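Local atomic coordinates of endo-beta-1,2-glucanase (Talaromyces funiculosus, PDB entry 6IMV), a protein that hydrolyses internal beta-1,2-glucosidic linkages of beta-1,2-glucan, as the founding member of a new glycoside hydrolase family. Residues 136-140 with 205-210; 215-219 with 242-246. The contacts are given in a common frame with arbitrary orientation. Residues are numbered along the deposited sequence.

Overall arrangement
From the N terminus, the chain leaves helix 112-133 into the loop holding 136-140, passes through strand 160-162 and helix 163-182, and returns along helix 186-210, whose last turn meets that loop. Contact 1 thus closes a largely helical excursion of 64 residues. Strands 211-213 and 216-217 follow at once as a small antiparallel pair, and contact 2 then closes a helix-free loop of 22 residues carrying strands 220-223 and 237-239. The two closures follow in series, yet they touch: F210 O lies 2.9 Å from C218 N, a probable hydrogen bond. Helix 252-261 packs against both through F254 and L258, so the two loops share one neighbour.

Contact 1 (136-140 with 205-210); sequences GFGGF and TAAHIF
F140 has the largest share of the buried surface, then I209, G138 and T205; its ring points edge first at A206 and I209. A type I' beta turn from F137 to F140, closed by F140 N to F137 O at 3.1 Å, sets its direction. The turn's central residues, G138 (phi/psi 60/29) and G139 (93/0), have positive phi, which favours glycine. A CB on G138 would also clash with CD1 of I209, and one on G139 would jam against the preceding carbonyl. G138 lies opposite T205, their CA atoms 5.7 Å apart.

I209 N to T205 O (3.0 Å) and F210 N to A206 O (2.8 Å) hold the helical turn, although a kink leaves the N of A207 and H208 without such bonds. F140 (chi1 m, chi2 -79°) receives the edge of F210 (chi1 m) on one face: an edge-to-face pair with centroids 5.1 Å apart, planes at 85° and CE2 to CE2 3.8 Å. CZ of F140 is 3.9 Å from CB of A206, whose small side chain lets the ring approach the helix. I209 (m, t) extends CD1 to 3.7 Å from CA of G138 and 4.1 Å from CD2 of F140. T205 (p) supplies the polar tie, OG1 donating to O of G138 at 2.7 Å.

One hydrogen bond and an edge-to-face Phe pair thus join a glycine turn, in the loop between helix 112-133 and strand 144-145, to the C-terminal turn of helix 186-210. V161 of strand 160-162 touches F137, F140 and F210, while F254 of helix 252-261 packs on F140 and meets F210 edge-to-face.

Contact 2 (215-219 with 242-246); sequences GKVCA and TSYLN
A single antiparallel beta bridge beside the bound sugar, at the disulfide C218-C239, defines this contact, with the A219 side chain about 6 Å from a bound glucose. C218 and Y244 form a non-hydrogen-bonded pair, CA to CA 4.7 Å, flanked by L245 N to V217 O (2.9 Å) and A219 N to S243 O (3.0 Å). End to end, the touching parts 216-219 and 243-245 run 100° apart, and L245 centres an inverse gamma turn, consistent with pairing limited to one bridge. Y244 (chi1 m) offers its ring face to the extended K216, CB 4.0 Å from the centroid in a CH-pi contact. One water bridges K216 NZ and Y244 OH, 2.7 Å from each; another accepts from V217 N at 3.0 Å and lies 2.9 Å from G215 O and L245 O. Apolar L245 brings CD1 to 4.1 Å from V217 CG1 and CD2 to 4.0 Å from A219 CB. V217 and L245 pack on F254 of helix 252-261, and V217 reaches L272 of helix 266-276 and Y211 of strand 211-213.

Contact 1 (136-140 with 205-210)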
loop_
_atom_site.group_PDB
_atom_site.type_symbol
_atom_site.label_atom_id
_atom_site.label_comp_id
_atom_site.label_asym_id
_atom_site.label_seq_id
_atom_site.Cartn_x
_atom_site.Cartn_y
_atom_site.Cartn_z
ATOM N N GLY A 136 -3.692 8.753 -24.571
ATOM C CA GLY A 136 -2.234 8.569 -24.589
ATOM C C GLY A 136 -1.699 7.791 -23.390
ATOM O O GLY A 136 -0.594 7.232 -23.453
ATOM N N PHE A 137 -2.460 7.754 -22.290
ATOM C CA PHE A 137 -2.070 7.010 -21.081
ATOM C C PHE A 137 -2.270 5.502 -21.270
ATOM O O PHE A 137 -1.843 4.730 -20.421
ATOM C CB PHE A 137 -2.831 7.522 -19.856
ATOM C CG PHE A 137 -2.297 8.831 -19.342
ATOM C CD1 PHE A 137 -1.066 8.887 -18.705
ATOM C CD2 PHE A 137 -2.977 10.016 -19.572
ATOM C CE1 PHE A 137 -0.551 10.092 -18.259
ATOM C CE2 PHE A 137 -2.452 11.224 -19.139
ATOM C CZ PHE A 137 -1.246 11.261 -18.479
ATOM N N GLY A 138 -2.944 5.101 -22.358
ATOM C CA GLY A 138 -3.137 3.681 -22.710
ATOM C C GLY A 138 -3.883 2.892 -21.640
ATOM O O GLY A 138 -3.663 1.701 -21.513
ATOM N N GLY A 139 -4.755 3.565 -20.875
ATOM C CA GLY A 139 -5.621 2.933 -19.875
ATOM C C GLY A 139 -5.020 2.906 -18.473
ATOM O O GLY A 139 -5.656 2.414 -17.531
ATOM N N PHE A 140 -3.807 3.447 -18.332
ATOM C CA PHE A 140 -3.123 3.618 -17.067
ATOM C C PHE A 140 -3.462 4.997 -16.501
ATOM O O PHE A 140 -3.992 5.853 -17.220
ATOM C CB PHE A 140 -1.611 3.476 -17.266
ATOM C CG PHE A 140 -1.185 2.123 -17.772
ATOM C CD1 PHE A 140 -1.084 1.046 -16.905
ATOM C CD2 PHE A 140 -0.888 1.919 -19.111
ATOM C CE1 PHE A 140 -0.680 -0.198 -17.361
ATOM C CE2 PHE A 140 -0.488 0.674 -19.565
ATOM C CZ PHE A 140 -0.382 -0.384 -18.690
ATOM N N THR A 205 -1.401 -2.374 -24.080
ATOM C CA THR A 205 -0.593 -1.154 -24.174
ATOM C C THR A 205 0.672 -1.215 -23.293
ATOM O O THR A 205 1.567 -0.389 -23.480
ATOM C CB THR A 205 -1.436 0.083 -23.823
ATOM O OG1 THR A 205 -1.899 -0.066 -22.479
ATOM C CG2 THR A 205 -2.607 0.276 -24.764
ATOM N N ALA A 206 0.757 -2.172 -22.354
ATOM C CA ALA A 206 1.774 -2.159 -21.274
ATOM C C ALA A 206 3.207 -2.148 -21.829
ATOM O O ALA A 206 4.012 -1.317 -21.434
ATOM C CB ALA A 206 1.573 -3.331 -20.350
ATOM N N ALA A 207 3.531 -3.098 -22.717
ATOM C CA ALA A 207 4.880 -3.222 -23.265
ATOM C C ALA A 207 5.241 -1.965 -24.085
ATOM O O ALA A 207 6.340 -1.410 -23.952
ATOM C CB ALA A 207 4.984 -4.491 -24.084
ATOM N N HIS A 208 4.315 -1.514 -24.941
ATOM C CA HIS A 208 4.557 -0.358 -25.823
ATOM C C HIS A 208 4.863 0.890 -24.981
ATOM O O HIS A 208 5.718 1.683 -25.342
ATOM C CB HIS A 208 3.373 -0.137 -26.780
ATOM C CG HIS A 208 3.644 0.885 -27.836
ATOM N ND1 HIS A 208 4.598 0.695 -28.821
ATOM C CD2 HIS A 208 3.114 2.108 -28.052
ATOM C CE1 HIS A 208 4.642 1.764 -29.597
ATOM N NE2 HIS A 208 3.733 2.638 -29.151
ATOM N N ILE A 209 4.178 1.039 -23.844
ATOM C CA ILE A 209 4.331 2.224 -23.022
ATOM C C ILE A 209 5.537 2.076 -22.076
ATOM O O ILE A 209 6.252 3.044 -21.876
ATOM C CB ILE A 209 3.006 2.561 -22.296
ATOM C CG1 ILE A 209 1.937 3.002 -23.303
ATOM C CG2 ILE A 209 3.200 3.604 -21.205
ATOM C CD1 ILE A 209 0.555 3.217 -22.722
ATOM N N PHE A 210 5.773 0.893 -21.492
ATOM C CA PHE A 210 6.731 0.800 -20.354
ATOM C C PHE A 210 7.973 -0.056 -20.635
ATOM O O PHE A 210 8.937 0.037 -19.874
ATOM C CB PHE A 210 6.043 0.256 -19.099
ATOM C CG PHE A 210 5.056 1.203 -18.473
ATOM C CD1 PHE A 210 5.485 2.210 -17.622
ATOM C CD2 PHE A 210 3.697 1.068 -18.710
ATOM C CE1 PHE A 210 4.572 3.074 -17.036
ATOM C CE2 PHE A 210 2.784 1.925 -18.116
ATOM C CZ PHE A 210 3.223 2.925 -17.281
#

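Contact 2 (215-219 with 242-246)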
loop_
_atom_site.group_PDB
_atom_site.type_symbol
_atom_site.label_atom_id
_atom_site.label_comp_id
_atom_site.label_asym_id
_atom_site.label_seq_id
_atom_site.Cartn_x
_atom_site.Cartn_y
_atom_site.Cartn_z
ATOM N N GLY A 215 15.268 -5.941 -20.734
ATOM C CA GLY A 215 14.844 -6.096 -19.338
ATOM C C GLY A 215 14.574 -4.772 -18.640
ATOM O O GLY A 215 14.271 -4.762 -17.441
ATOM N N LYS A 216 14.672 -3.657 -19.379
ATOM C CA LYS A 216 14.529 -2.322 -18.805
ATOM C C LYS A 216 13.068 -1.889 -18.920
ATOM O O LYS A 216 12.510 -1.850 -20.017
ATOM C CB LYS A 216 15.479 -1.328 -19.480
ATOM C CG LYS A 216 16.946 -1.581 -19.177
ATOM C CD LYS A 216 17.930 -0.731 -19.958
ATOM C CE LYS A 216 19.359 -1.183 -19.728
ATOM N NZ LYS A 216 20.337 -0.153 -20.153
ATOM N N VAL A 217 12.475 -1.553 -17.768
ATOM C CA VAL A 217 11.080 -1.126 -17.656
ATOM C C VAL A 217 11.077 0.281 -17.055
ATOM O O VAL A 217 11.659 0.476 -15.995
ATOM C CB VAL A 217 10.268 -2.110 -16.791
ATOM C CG1 VAL A 217 8.841 -1.615 -16.555
ATOM C CG2 VAL A 217 10.252 -3.518 -17.379
ATOM N N CYS A 218 10.439 1.256 -17.723
ATOM C CA CYS A 218 10.443 2.639 -17.218
ATOM C C CYS A 218 9.754 2.709 -15.847
ATOM O O CYS A 218 8.660 2.193 -15.679
ATOM C CB CYS A 218 9.723 3.626 -18.128
ATOM S SG CYS A 218 10.102 3.465 -19.888
ATOM N N ALA A 219 10.395 3.388 -14.891
ATOM C CA ALA A 219 9.742 3.786 -13.652
ATOM C C ALA A 219 8.674 4.837 -13.971
ATOM O O ALA A 219 7.529 4.768 -13.468
ATOM C CB ALA A 219 10.762 4.294 -12.660
ATOM N N THR A 242 16.969 7.434 -16.565
ATOM C CA THR A 242 17.544 6.108 -16.549
ATOM C C THR A 242 17.065 5.355 -15.291
ATOM O O THR A 242 17.748 4.443 -14.804
ATOM C CB THR A 242 19.065 6.247 -16.703
ATOM O OG1 THR A 242 19.595 4.943 -16.918
ATOM C CG2 THR A 242 19.748 6.895 -15.519
ATOM N N SER A 243 15.874 5.722 -14.792
ATOM C CA SER A 243 15.216 5.077 -13.643
ATOM C C SER A 243 14.297 3.953 -14.135
ATOM O O SER A 243 13.310 4.208 -14.834
ATOM C CB SER A 243 14.415 6.065 -12.831
ATOM O OG SER A 243 15.265 6.873 -12.037
ATOM N N TYR A 244 14.593 2.724 -13.718
ATOM C CA TYR A 244 13.837 1.553 -14.150
ATOM C C TYR A 244 13.256 0.822 -12.937
ATOM O O TYR A 244 13.784 0.905 -11.838
ATOM C CB TYR A 244 14.723 0.616 -14.975
ATOM C CG TYR A 244 15.440 1.295 -16.111
ATOM C CD1 TYR A 244 14.738 1.756 -17.214
ATOM C CD2 TYR A 244 16.815 1.494 -16.080
ATOM C CE1 TYR A 244 15.381 2.396 -18.261
ATOM C CE2 TYR A 244 17.472 2.128 -17.123
ATOM C CZ TYR A 244 16.751 2.588 -18.212
ATOM O OH TYR A 244 17.383 3.215 -19.245
ATOM N N LEU A 245 12.145 0.120 -13.175
ATOM C CA LEU A 245 11.586 -0.820 -12.220
ATOM C C LEU A 245 12.443 -2.086 -12.254
ATOM O O LEU A 245 12.167 -2.986 -13.032
ATOM C CB LEU A 245 10.132 -1.114 -12.604
ATOM C CG LEU A 245 9.198 0.089 -12.571
ATOM C CD1 LEU A 245 7.758 -0.337 -12.774
ATOM C CD2 LEU A 245 9.340 0.847 -11.259
ATOM N N ASN A 246 13.494 -2.119 -11.423
ATOM C CA ASN A 246 14.506 -3.175 -11.507
ATOM C C ASN A 246 14.833 -3.759 -10.126
ATOM O O ASN A 246 15.888 -4.402 -9.957
ATOM C CB ASN A 246 15.776 -2.654 -12.176
ATOM C CG ASN A 246 16.501 -1.613 -11.351
ATOM O OD1 ASN A 246 15.935 -1.054 -10.413
ATOM N ND2 ASN A 246 17.763 -1.375 -11.672
HETATM O O HOH W 1 13.875 -2.769 -15.422
HETATM O O HOH W 2 19.935 2.503 -19.756
#